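Local coordinates for ketosynthase (Streptomyces sp. MSC090213JE08, PDB 6KXD) that pairs with its chain length factor as the ketosynthase of the ishigamide highly reducing type II polyketide synthase, catalysing decarboxylative condensation that extends the polyketide chain, at the interface of chains A and B. Sequence-based numbering; all coordinates share one arbitrary frame. Chains: chain A, Ketosynthase; chain B, Ketosynthase.

Contact 1: the interface of chains A and B. Residues chain A 48-50, 206-207, 209-210; chain B 131, 140-142.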
ATOM      1  N   GLU A  48      21.456 -20.793   7.401  1.00 60.73           N
ATOM      2  CA  GLU A  48      22.485 -21.601   6.763  1.00 63.41           C
ATOM      3  C   GLU A  48      22.769 -21.043   5.368  1.00 65.10           C
ATOM      4  O   GLU A  48      21.909 -21.060   4.491  1.00 59.67           O
ATOM      5  CB  GLU A  48      22.026 -23.060   6.621  1.00 74.17           C
ATOM      6  CG  GLU A  48      22.914 -23.938   5.735  1.00 79.63           C
ATOM      7  CD  GLU A  48      22.304 -25.252   5.242  1.00 87.95           C
ATOM      8  OE1 GLU A  48      22.857 -25.847   4.287  1.00 91.94           O
ATOM      9  OE2 GLU A  48      21.277 -25.688   5.802  1.00 90.19           O
ATOM     10  N   GLY A  49      24.011 -20.613   5.146  1.00 56.49           N
ATOM     11  CA  GLY A  49      24.478 -20.397   3.793  1.00 53.27           C
ATOM     12  C   GLY A  49      24.605 -18.920   3.484  1.00 52.85           C
ATOM     13  O   GLY A  49      25.183 -18.565   2.485  1.00 53.21           O
ATOM     14  N   PHE A  50      24.031 -18.075   4.346  1.00 54.78           N
ATOM     15  CA  PHE A  50      24.042 -16.625   4.167  1.00 61.40           C
ATOM     16  C   PHE A  50      25.362 -16.038   4.671  1.00 64.71           C
ATOM     17  O   PHE A  50      25.625 -14.845   4.444  1.00 58.13           O
ATOM     18  CB  PHE A  50      22.882 -15.971   4.933  1.00 59.60           C
ATOM     19  CG  PHE A  50      21.549 -16.089   4.249  1.00 52.19           C
ATOM     20  CD1 PHE A  50      21.187 -15.170   3.283  1.00 53.16           C
ATOM     21  CD2 PHE A  50      20.652 -17.101   4.566  1.00 51.54           C
ATOM     22  CE1 PHE A  50      19.965 -15.272   2.640  1.00 54.57           C
ATOM     23  CE2 PHE A  50      19.427 -17.192   3.924  1.00 52.13           C
ATOM     24  CZ  PHE A  50      19.100 -16.296   2.936  1.00 51.68           C
ATOM     25  N   ALA A 206      17.776 -12.166   2.143  1.00 44.07           N
ATOM     26  CA  ALA A 206      18.455 -12.545   0.909  1.00 47.70           C
ATOM     27  C   ALA A 206      18.535 -11.375  -0.070  1.00 49.89           C
ATOM     28  O   ALA A 206      19.569 -11.174  -0.721  1.00 46.12           O
ATOM     29  CB  ALA A 206      17.773 -13.710   0.281  1.00 45.82           C
ATOM     30  N   LEU A 207      17.470 -10.574  -0.148  1.00 47.14           N
ATOM     31  CA  LEU A 207      17.496  -9.379  -0.992  1.00 47.82           C
ATOM     32  C   LEU A 207      18.629  -8.454  -0.564  1.00 44.14           C
ATOM     33  O   LEU A 207      19.524  -8.174  -1.364  1.00 49.27           O
ATOM     34  CB  LEU A 207      16.115  -8.715  -0.923  1.00 49.71           C
ATOM     35  CG  LEU A 207      15.978  -7.246  -1.315  1.00 54.21           C
ATOM     36  CD1 LEU A 207      17.021  -6.783  -2.289  1.00 59.69           C
ATOM     37  CD2 LEU A 207      14.567  -7.022  -1.871  1.00 55.54           C
ATOM     38  N   LYS A 209      21.117  -8.964   1.509  1.00 50.11           N
ATOM     39  CA  LYS A 209      22.402  -9.672   1.419  1.00 54.91           C
ATOM     40  C   LYS A 209      22.944  -9.510   0.000  1.00 50.55           C
ATOM     41  O   LYS A 209      24.062  -9.054  -0.204  1.00 53.27           O
ATOM     42  CB  LYS A 209      22.235 -11.158   1.732  1.00 51.29           C
ATOM     43  CG  LYS A 209      23.507 -11.985   1.640  1.00 55.78           C
ATOM     44  CD  LYS A 209      24.568 -11.588   2.628  1.00 51.51           C
ATOM     45  CE  LYS A 209      25.882 -12.269   2.290  1.00 58.56           C
ATOM     46  NZ  LYS A 209      26.835 -12.207   3.424  1.00 60.40           N
ATOM     47  N   ARG A 210      22.132  -9.898  -0.974  1.00 43.50           N
ATOM     48  CA  ARG A 210      22.579  -9.935  -2.353  1.00 48.26           C
ATOM     49  C   ARG A 210      22.929  -8.535  -2.873  1.00 53.17           C
ATOM     50  O   ARG A 210      23.759  -8.411  -3.767  1.00 53.35           O
ATOM     51  CB  ARG A 210      21.552 -10.559  -3.289  1.00 44.58           C
ATOM     52  CG  ARG A 210      22.060 -10.696  -4.718  1.00 47.29           C
ATOM     53  CD  ARG A 210      23.444 -11.327  -4.810  1.00 46.04           C
ATOM     54  NE  ARG A 210      23.821 -11.469  -6.188  1.00 48.40           N
ATOM     55  CZ  ARG A 210      24.437 -10.525  -6.883  1.00 45.75           C
ATOM     56  NH1 ARG A 210      24.786  -9.388  -6.306  1.00 46.82           N
ATOM     57  NH2 ARG A 210      24.705 -10.722  -8.160  1.00 48.38           N
TER
ATOM     58  N   PHE B 131      12.459 -15.635  -6.991  1.00 42.85           N
ATOM     59  CA  PHE B 131      13.511 -15.208  -6.123  1.00 42.55           C
ATOM     60  C   PHE B 131      13.684 -16.260  -5.023  1.00 50.68           C
ATOM     61  O   PHE B 131      14.785 -16.741  -4.731  1.00 41.91           O
ATOM     62  CB  PHE B 131      13.203 -13.838  -5.539  1.00 45.25           C
ATOM     63  CG  PHE B 131      14.138 -13.315  -4.484  1.00 46.95           C
ATOM     64  CD1 PHE B 131      14.047 -13.705  -3.159  1.00 50.20           C
ATOM     65  CD2 PHE B 131      15.100 -12.374  -4.814  1.00 53.89           C
ATOM     66  CE1 PHE B 131      14.905 -13.189  -2.203  1.00 55.79           C
ATOM     67  CE2 PHE B 131      15.928 -11.830  -3.846  1.00 50.62           C
ATOM     68  CZ  PHE B 131      15.845 -12.242  -2.547  1.00 53.02           C
ATOM     69  N   ARG B 140      24.094 -20.777  -2.832  1.00 57.57           N
ATOM     70  CA  ARG B 140      23.903 -20.128  -1.589  1.00 55.67           C
ATOM     71  C   ARG B 140      22.533 -19.449  -1.630  1.00 52.02           C
ATOM     72  O   ARG B 140      21.968 -19.266  -2.712  1.00 52.19           O
ATOM     73  CB  ARG B 140      25.116 -19.242  -1.318  1.00 56.74           C
ATOM     74  CG  ARG B 140      26.360 -20.077  -1.025  1.00 60.77           C
ATOM     75  CD  ARG B 140      27.570 -19.289  -0.596  1.00 61.26           C
ATOM     76  NE  ARG B 140      27.420 -18.617   0.685  1.00 62.30           N
ATOM     77  CZ  ARG B 140      28.056 -17.499   1.006  1.00 60.32           C
ATOM     78  NH1 ARG B 140      28.830 -16.899   0.117  1.00 66.97           N
ATOM     79  NH2 ARG B 140      27.917 -16.973   2.207  1.00 62.35           N
ATOM     80  N   PRO B 141      21.934 -19.143  -0.463  1.00 56.26           N
ATOM     81  CA  PRO B 141      20.534 -18.699  -0.418  1.00 51.50           C
ATOM     82  C   PRO B 141      20.290 -17.228  -0.812  1.00 59.77           C
ATOM     83  O   PRO B 141      19.161 -16.730  -0.696  1.00 56.14           O
ATOM     84  CB  PRO B 141      20.169 -18.937   1.053  1.00 54.89           C
ATOM     85  CG  PRO B 141      21.456 -18.692   1.790  1.00 57.46           C
ATOM     86  CD  PRO B 141      22.527 -19.258   0.877  1.00 52.56           C
ATOM     87  N   PHE B 142      21.347 -16.521  -1.211  1.00 52.25           N
ATOM     88  CA  PHE B 142      21.226 -15.160  -1.719  1.00 52.44           C
ATOM     89  C   PHE B 142      21.778 -15.096  -3.140  1.00 55.24           C
ATOM     90  O   PHE B 142      22.002 -13.996  -3.653  1.00 60.78           O
ATOM     91  CB  PHE B 142      21.919 -14.198  -0.767  1.00 51.09           C
ATOM     92  CG  PHE B 142      23.405 -14.393  -0.637  1.00 54.88           C
ATOM     93  CD1 PHE B 142      23.919 -15.369   0.203  1.00 54.65           C
ATOM     94  CD2 PHE B 142      24.286 -13.559  -1.306  1.00 60.51           C
ATOM     95  CE1 PHE B 142      25.288 -15.516   0.360  1.00 56.67           C
ATOM     96  CE2 PHE B 142      25.655 -13.707  -1.150  1.00 57.24           C
ATOM     97  CZ  PHE B 142      26.153 -14.689  -0.318  1.00 59.31           C
TER
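The backbone carbonyl oxygen A:Gly49 O is held by two nitrogens of one guanidinium, where a loop of the chain length factor packs on a loop and helix 202-210 of the ketosynthase at one part of the heterodimer interface. B:Arg140 NE gives the better hydrogen bond, 2.9 Å to A:Gly49 O and in the carbonyl plane, although bent to 141° at the hydrogen; B:Arg140 NH2 adds a weak one. The arginine chain kinks at its third torsion, and the rim of the B:Phe142 ring, at CE1, stands edge-on over the middle of the guanidinium. Next along the chain, B:Pro141 sits on A:Phe50: CG stands over the ring centre, 3.3 Å from the A:Phe50 centroid, a close CH-pi contact, while A:Ala206 CB meets that ring at its edge. B:Phe142 has its CG in the crowded position between backbone N and carbonyl carbon (chi1 64°), which lays the ring beneath A:Lys209. The lysine, bent at chi2 (63°), crosses obliquely over that face with CG 3.6 Å from the B:Phe142 centroid. Its amino group turns back to its own chain, donating a hydrogen bond to A:Phe50 O, 3.1 Å from A:Lys209 NZ and nearly along the C=O axis. The tip of B:Phe131 points edge-on at helix 202-210, its CZ 3.3 Å from A:Leu207 N.

Contact 2: the interface of chains A and B. Residues chain A 150, 153-154, 157-159; chain B 259, 261.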
ATOM      1  N   THR A 150      -7.369  -5.461   7.116  1.00 38.98           N
ATOM      2  CA  THR A 150      -8.699  -6.021   7.374  1.00 39.71           C
ATOM      3  C   THR A 150      -8.712  -6.815   8.690  1.00 43.55           C
ATOM      4  O   THR A 150      -9.715  -6.788   9.407  1.00 39.48           O
ATOM      5  CB  THR A 150      -9.220  -6.888   6.227  1.00 40.17           C
ATOM      6  OG1 THR A 150      -8.382  -8.026   5.989  1.00 41.62           O
ATOM      7  CG2 THR A 150      -9.427  -6.065   4.970  1.00 42.97           C
ATOM      8  N   ALA A 153      -9.529  -4.703  11.592  1.00 39.18           N
ATOM      9  CA  ALA A 153     -10.944  -4.368  11.690  1.00 39.30           C
ATOM     10  C   ALA A 153     -11.664  -5.554  12.336  1.00 40.63           C
ATOM     11  O   ALA A 153     -12.600  -5.390  13.169  1.00 41.04           O
ATOM     12  CB  ALA A 153     -11.539  -4.008  10.356  1.00 39.10           C
ATOM     13  N   ARG A 154     -11.276  -6.749  11.907  1.00 39.13           N
ATOM     14  CA  ARG A 154     -11.862  -7.979  12.425  1.00 42.93           C
ATOM     15  C   ARG A 154     -11.659  -8.070  13.937  1.00 41.37           C
ATOM     16  O   ARG A 154     -12.597  -8.344  14.694  1.00 41.56           O
ATOM     17  CB  ARG A 154     -11.266  -9.202  11.729  1.00 40.62           C
ATOM     18  CG  ARG A 154     -11.793  -9.399  10.321  1.00 46.03           C
ATOM     19  CD  ARG A 154     -11.288 -10.683   9.715  1.00 48.73           C
ATOM     20  NE  ARG A 154     -11.708 -11.841  10.476  1.00 46.67           N
ATOM     21  CZ  ARG A 154     -11.129 -13.040  10.370  1.00 52.77           C
ATOM     22  NH1 ARG A 154     -10.184 -13.220   9.466  1.00 52.56           N
ATOM     23  NH2 ARG A 154     -11.510 -14.038  11.151  1.00 51.82           N
ATOM     24  N   ARG A 157     -13.515  -5.388  15.877  1.00 40.70           N
ATOM     25  CA  ARG A 157     -14.944  -5.458  15.604  1.00 44.52           C
ATOM     26  C   ARG A 157     -15.442  -4.150  14.996  1.00 49.87           C
ATOM     27  O   ARG A 157     -16.442  -3.591  15.425  1.00 47.98           O
ATOM     28  CB  ARG A 157     -15.674  -5.805  16.908  1.00 46.26           C
ATOM     29  CG  ARG A 157     -15.258  -7.154  17.476  1.00 52.04           C
ATOM     30  CD  ARG A 157     -15.694  -8.294  16.592  1.00 57.17           C
ATOM     31  NE  ARG A 157     -17.140  -8.315  16.440  1.00 62.37           N
ATOM     32  CZ  ARG A 157     -17.796  -8.998  15.509  1.00 62.85           C
ATOM     33  NH1 ARG A 157     -17.134  -9.768  14.655  1.00 56.23           N
ATOM     34  NH2 ARG A 157     -19.113  -8.881  15.424  1.00 61.54           N
ATOM     35  N   MET A 158     -14.720  -3.682  13.979  1.00 40.97           N
ATOM     36  CA  MET A 158     -15.003  -2.453  13.315  1.00 43.06           C
ATOM     37  C   MET A 158     -15.367  -2.742  11.867  1.00 47.12           C
ATOM     38  O   MET A 158     -14.491  -2.910  11.015  1.00 45.41           O
ATOM     39  CB  MET A 158     -13.785  -1.548  13.341  1.00 42.86           C
ATOM     40  CG  MET A 158     -13.357  -1.162  14.719  1.00 45.38           C
ATOM     41  SD  MET A 158     -11.766  -0.321  14.767  1.00 51.01           S
ATOM     42  CE  MET A 158     -12.226   1.237  14.007  1.00 58.16           C
ATOM     43  N   PRO A 159     -16.664  -2.830  11.519  1.00 43.96           N
ATOM     44  CA  PRO A 159     -17.051  -3.139  10.145  1.00 44.24           C
ATOM     45  C   PRO A 159     -17.008  -1.905   9.241  1.00 43.11           C
ATOM     46  O   PRO A 159     -16.824  -2.056   8.025  1.00 44.16           O
ATOM     47  CB  PRO A 159     -18.476  -3.685  10.267  1.00 50.68           C
ATOM     48  CG  PRO A 159     -19.007  -3.037  11.536  1.00 48.96           C
ATOM     49  CD  PRO A 159     -17.814  -2.857  12.451  1.00 48.06           C
TER
ATOM     50  N   VAL B 259     -15.588  -3.734   6.125  1.00 39.12           N
ATOM     51  CA  VAL B 259     -14.995  -4.997   6.293  1.00 37.84           C
ATOM     52  C   VAL B 259     -16.081  -5.948   6.772  1.00 41.54           C
ATOM     53  O   VAL B 259     -16.835  -5.597   7.675  1.00 44.48           O
ATOM     54  CB  VAL B 259     -13.782  -4.962   7.238  1.00 38.36           C
ATOM     55  CG1 VAL B 259     -13.229  -6.374   7.485  1.00 38.84           C
ATOM     56  CG2 VAL B 259     -12.697  -4.023   6.737  1.00 38.52           C
ATOM     57  N   ILE B 261     -16.729  -8.406   8.784  1.00 44.68           N
ATOM     58  CA  ILE B 261     -16.178  -9.025   9.977  1.00 46.03           C
ATOM     59  C   ILE B 261     -17.073 -10.180  10.452  1.00 48.95           C
ATOM     60  O   ILE B 261     -16.621 -11.046  11.198  1.00 51.10           O
ATOM     61  CB  ILE B 261     -15.973  -7.985  11.083  1.00 47.93           C
ATOM     62  CG1 ILE B 261     -17.290  -7.398  11.597  1.00 50.10           C
ATOM     63  CG2 ILE B 261     -15.025  -6.901  10.608  1.00 49.46           C
ATOM     64  CD1 ILE B 261     -17.094  -6.498  12.776  1.00 53.87           C
TER
HETATM   65  O   HOH W   1     -14.028 -11.363  11.953  1.00 45.30           O
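B:Ile261 reaches into chain A with both of its branches. Its CD1 tip lies over the centre of the A:Arg157 guanidinium, 3.8 Å from A:Arg157 CZ, and also packs 3.7 Å from A:Pro159 CD at the proline ring. The other branch, CG2, faces the end of a helix, 3.8 Å from A:Arg154 CA. CG1 takes the crowded position between backbone N and carbonyl carbon (chi1 66°), and the extended second torsion (174°) carries CD1 out to the arginine and proline. An alanine here removes both branches past CB, and would probably leave the A:Arg157 guanidinium less firmly held and the packing against A:Pro159 and A:Arg154 weaker. Beside it, B:Val259 CG2 meets A:Ala153 CB at 3.8 Å. A nearly straight backbone hydrogen bond (163° at the hydrogen) ties the two chains: B:Val259 N lies 2.8 Å from A:Pro159 O, on a lone pair of that carbonyl. Further out, water 1 bridges the chains, 2.8 Å from A:Arg154 NE in the guanidinium plane and 2.7 Å from the carbonyl oxygen B:Ile261 O. A:Arg157 folds its side chain at chi2 and chi3 from a backbone of left-handed helical conformation, and so presents its flat face to the isoleucine. In the fold, this is where helix 147-156 of chain A ends and turns toward strand 161-166, met by the end of strand 250-259 of chain B.

Contact 3: the interface of chains A and B. Residues chain A 165-169, 175, 262, 396, 398; chain B 155, 171-174, 187.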
ATOM      1  N   THR A 165      -4.169  -1.376   2.949  1.00 33.90           N
ATOM      2  CA  THR A 165      -2.760  -1.595   3.188  1.00 32.90           C
ATOM      3  C   THR A 165      -1.955  -0.832   2.139  1.00 36.67           C
ATOM      4  O   THR A 165      -2.179  -1.021   0.967  1.00 35.22           O
ATOM      5  CB  THR A 165      -2.401  -3.068   3.056  1.00 34.60           C
ATOM      6  OG1 THR A 165      -3.200  -3.690   4.061  1.00 35.85           O
ATOM      7  CG2 THR A 165      -0.943  -3.355   3.331  1.00 33.32           C
ATOM      8  N   VAL A 166      -1.057   0.020   2.615  1.00 34.04           N
ATOM      9  CA  VAL A 166      -0.215   0.791   1.750  1.00 35.90           C
ATOM     10  C   VAL A 166       1.114   0.030   1.584  1.00 39.41           C
ATOM     11  O   VAL A 166       1.841  -0.251   2.535  1.00 39.23           O
ATOM     12  CB  VAL A 166      -0.051   2.216   2.278  1.00 36.61           C
ATOM     13  CG1 VAL A 166       0.899   2.986   1.385  1.00 32.88           C
ATOM     14  CG2 VAL A 166      -1.421   2.913   2.353  1.00 39.84           C
ATOM     15  N   THR A 167       1.455  -0.274   0.348  1.00 34.95           N
ATOM     16  CA  THR A 167       2.617  -1.120   0.066  1.00 34.89           C
ATOM     17  C   THR A 167       3.704  -0.248  -0.579  1.00 36.28           C
ATOM     18  O   THR A 167       4.085  -0.510  -1.673  1.00 41.74           O
ATOM     19  CB  THR A 167       2.245  -2.303  -0.816  1.00 36.19           C
ATOM     20  OG1 THR A 167       1.739  -1.848  -2.070  1.00 36.26           O
ATOM     21  CG2 THR A 167       1.209  -3.193  -0.138  1.00 35.50           C
ATOM     22  N   THR A 168       4.102   0.800   0.128  1.00 36.57           N
ATOM     23  CA  THR A 168       5.166   1.692  -0.323  1.00 39.62           C
ATOM     24  C   THR A 168       6.416   1.436   0.532  1.00 43.41           C
ATOM     25  O   THR A 168       7.193   2.371   0.900  1.00 39.53           O
ATOM     26  CB  THR A 168       4.683   3.142  -0.315  1.00 37.71           C
ATOM     27  OG1 THR A 168       4.304   3.491   1.015  1.00 36.17           O
ATOM     28  CG2 THR A 168       3.529   3.399  -1.257  1.00 36.50           C
ATOM     29  N   ALA A 169       6.552   0.179   0.949  1.00 44.55           N
ATOM     30  CA  ALA A 169       7.773  -0.328   1.603  1.00 47.20           C
ATOM     31  C   ALA A 169       8.203   0.537   2.803  1.00 48.12           C
ATOM     32  O   ALA A 169       7.437   0.735   3.762  1.00 44.11           O
ATOM     33  CB  ALA A 169       8.812  -0.521   0.544  1.00 48.67           C
ATOM     34  N   TYR A 175       3.247   7.089   4.812  1.00 36.41           N
ATOM     35  CA  TYR A 175       2.116   7.198   3.865  1.00 38.31           C
ATOM     36  C   TYR A 175       0.800   6.975   4.592  1.00 37.46           C
ATOM     37  O   TYR A 175      -0.208   7.662   4.333  1.00 39.05           O
ATOM     38  CB  TYR A 175       2.167   6.159   2.768  1.00 36.40           C
ATOM     39  CG  TYR A 175       3.009   6.524   1.582  1.00 38.15           C
ATOM     40  CD1 TYR A 175       4.390   6.575   1.667  1.00 35.04           C
ATOM     41  CD2 TYR A 175       2.413   6.765   0.362  1.00 38.09           C
ATOM     42  CE1 TYR A 175       5.149   6.872   0.551  1.00 36.35           C
ATOM     43  CE2 TYR A 175       3.158   7.040  -0.759  1.00 37.77           C
ATOM     44  CZ  TYR A 175       4.535   7.091  -0.664  1.00 36.64           C
ATOM     45  OH  TYR A 175       5.237   7.382  -1.803  1.00 37.19           O
ATOM     46  N   LEU A 262       4.500  13.945   0.124  1.00 40.24           N
ATOM     47  CA  LEU A 262       4.818  12.819  -0.689  1.00 40.63           C
ATOM     48  C   LEU A 262       5.476  13.383  -1.915  1.00 41.61           C
ATOM     49  O   LEU A 262       4.957  14.325  -2.512  1.00 44.59           O
ATOM     50  CB  LEU A 262       3.542  12.082  -1.108  1.00 37.56           C
ATOM     51  CG  LEU A 262       2.757  11.452   0.036  1.00 41.86           C
ATOM     52  CD1 LEU A 262       1.505  10.788  -0.519  1.00 39.35           C
ATOM     53  CD2 LEU A 262       3.617  10.425   0.772  1.00 40.90           C
ATOM     54  N   ALA A 396      11.291   2.337  -5.542  1.00 39.13           N
ATOM     55  CA  ALA A 396      10.394   3.047  -6.525  1.00 41.11           C
ATOM     56  C   ALA A 396      10.337   4.579  -6.307  1.00 41.34           C
ATOM     57  O   ALA A 396       9.365   5.260  -6.693  1.00 39.72           O
ATOM     58  CB  ALA A 396       9.014   2.431  -6.461  1.00 43.42           C
ATOM     59  N   ASN A 398       9.804   6.372  -3.702  1.00 36.36           N
ATOM     60  CA  ASN A 398       8.696   6.794  -2.953  1.00 36.80           C
ATOM     61  C   ASN A 398       9.220   7.461  -1.689  1.00 44.44           C
ATOM     62  O   ASN A 398       9.892   6.795  -0.894  1.00 43.20           O
ATOM     63  CB  ASN A 398       7.836   5.608  -2.548  1.00 39.09           C
ATOM     64  CG  ASN A 398       6.952   5.063  -3.656  1.00 41.97           C
ATOM     65  OD1 ASN A 398       6.086   4.268  -3.349  1.00 38.50           O
ATOM     66  ND2 ASN A 398       7.104   5.492  -4.903  1.00 38.34           N
TER
ATOM     67  N   ASN B 155       5.655  -1.783  -4.760  1.00 36.12           N
ATOM     68  CA  ASN B 155       5.389  -0.490  -5.283  1.00 36.15           C
ATOM     69  C   ASN B 155       6.109  -0.292  -6.612  1.00 34.53           C
ATOM     70  O   ASN B 155       6.102   0.803  -7.141  1.00 34.36           O
ATOM     71  CB  ASN B 155       5.721   0.606  -4.284  1.00 35.11           C
ATOM     72  CG  ASN B 155       7.180   0.667  -3.891  1.00 34.28           C
ATOM     73  OD1 ASN B 155       7.947  -0.261  -4.227  1.00 37.35           O
ATOM     74  ND2 ASN B 155       7.529   1.699  -3.148  1.00 38.90           N
ATOM     75  N   ASN B 171       3.138   9.105  -5.164  1.00 37.23           N
ATOM     76  CA  ASN B 171       3.258   7.828  -5.800  1.00 35.61           C
ATOM     77  C   ASN B 171       2.965   6.764  -4.754  1.00 39.36           C
ATOM     78  O   ASN B 171       3.764   6.597  -3.859  1.00 34.82           O
ATOM     79  CB  ASN B 171       4.641   7.627  -6.381  1.00 36.75           C
ATOM     80  CG  ASN B 171       4.669   6.489  -7.365  1.00 39.96           C
ATOM     81  OD1 ASN B 171       4.948   5.357  -6.986  1.00 37.62           O
ATOM     82  ND2 ASN B 171       4.431   6.806  -8.632  1.00 35.44           N
ATOM     83  N   THR B 172       1.814   6.096  -4.894  1.00 33.84           N
ATOM     84  CA  THR B 172       1.353   5.206  -3.885  1.00 37.10           C
ATOM     85  C   THR B 172       0.925   3.887  -4.536  1.00 34.28           C
ATOM     86  O   THR B 172       0.450   3.816  -5.656  1.00 33.50           O
ATOM     87  CB  THR B 172       0.187   5.819  -3.112  1.00 35.86           C
ATOM     88  OG1 THR B 172       0.591   7.106  -2.665  1.00 36.00           O
ATOM     89  CG2 THR B 172      -0.218   4.985  -1.916  1.00 34.60           C
ATOM     90  N   THR B 173       1.090   2.798  -3.775  1.00 32.87           N
ATOM     91  CA  THR B 173       0.579   1.519  -4.131  1.00 32.29           C
ATOM     92  C   THR B 173      -0.227   1.040  -2.934  1.00 31.03           C
ATOM     93  O   THR B 173       0.224   1.256  -1.779  1.00 33.05           O
ATOM     94  CB  THR B 173       1.687   0.508  -4.453  1.00 34.17           C
ATOM     95  OG1 THR B 173       2.467   1.144  -5.463  1.00 35.71           O
ATOM     96  CG2 THR B 173       1.176  -0.813  -4.966  1.00 34.76           C
ATOM     97  N   VAL B 174      -1.404   0.494  -3.208  1.00 33.78           N
ATOM     98  CA  VAL B 174      -2.269   0.017  -2.145  1.00 34.04           C
ATOM     99  C   VAL B 174      -2.619  -1.413  -2.519  1.00 33.74           C
ATOM    100  O   VAL B 174      -2.666  -1.796  -3.644  1.00 32.25           O
ATOM    101  CB  VAL B 174      -3.533   0.869  -1.912  1.00 32.29           C
ATOM    102  CG1 VAL B 174      -3.176   2.268  -1.449  1.00 33.15           C
ATOM    103  CG2 VAL B 174      -4.445   0.880  -3.136  1.00 33.99           C
ATOM    104  N   TYR B 187      -8.426   6.798  -2.205  1.00 37.10           N
ATOM    105  CA  TYR B 187      -7.210   7.401  -1.799  1.00 37.37           C
ATOM    106  C   TYR B 187      -6.945   8.664  -2.640  1.00 35.85           C
ATOM    107  O   TYR B 187      -6.673   9.757  -2.101  1.00 39.05           O
ATOM    108  CB  TYR B 187      -6.108   6.337  -1.907  1.00 38.12           C
ATOM    109  CG  TYR B 187      -4.735   6.827  -1.545  1.00 37.38           C
ATOM    110  CD1 TYR B 187      -4.266   6.752  -0.249  1.00 35.10           C
ATOM    111  CD2 TYR B 187      -3.911   7.375  -2.494  1.00 37.20           C
ATOM    112  CE1 TYR B 187      -2.995   7.168   0.082  1.00 37.17           C
ATOM    113  CE2 TYR B 187      -2.650   7.827  -2.166  1.00 34.55           C
ATOM    114  CZ  TYR B 187      -2.195   7.759  -0.867  1.00 33.86           C
ATOM    115  OH  TYR B 187      -0.920   8.184  -0.527  1.00 36.09           O
TER
HETATM  116  O   HOH W   2      -0.745   9.007   1.993  1.00 37.83           O
HETATM  117  O   HOH W   3       5.152   9.730  -3.210  1.00 38.55           O
HETATM  118  O   HOH W   4       3.934   3.484  -4.958  1.00 38.76           O
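In this thiolase-fold ketosynthase/chain length factor pair, strand 161-166 of chain A runs antiparallel to strand 171-174 of chain B, with A:Val166 bridged to B:Val174. Just past it, A:Thr167 N donates to B:Thr173 O at 2.9 Å from above the carbonyl plane, in the segment that leads to the nucleophilic cysteine following A:Ala169. B:Asn171 is gripped at both backbone and side chain. A:Tyr175 OH gives its carbonyl, B:Asn171 O, an in-plane hydrogen bond of 2.6 Å, and water 3 joins the same hydroxyl to B:Asn171 N. The B:Asn171 side chain swings anti to its backbone N (chi1 -164°) and crosses A:Asn398 at about a right angle, so that A:Asn398 ND2 donates to B:Asn171 OD1 at 3.0 Å. B:Asn155 comes tip to tip with A:Asn398, their amides turned 84° apart; B:Asn155 ND2 to A:Asn398 OD1, 3.0 Å, is a weak bond. B:Asn155 CG packs on A:Ala396 CB. The A:Tyr175 ring is sandwiched within its own chain, A:Leu262 CD2 over the centre of one face and A:Thr168 OG1 toward the rim of the other. At the ring's edge lies B:Thr172 OG1, which is 2.8 Å from B:Tyr187 OH; that phenol also shares water 2 with A:Tyr175 O.

The three contacts have no residue in common and spread over one ketosynthase/chain length factor interface. Contact 3 lies roughly between the others, off the line that joins them, its C-alpha centre about 26 Å from that of contact 1 and 22 Å from that of contact 2; contacts 1 and 2 are about 38 Å apart. Contacts 2 and 3 are joined through chain A, where helix 147-156 passes by a short turn into strand 161-166. Contact 1 uses the loop at A:Gly49 and helix 202-210 of A, and helix 125-137 with its following loop in B. Three separate grips would probably restrain subunit rocking, steadying the cysteine-bearing segment.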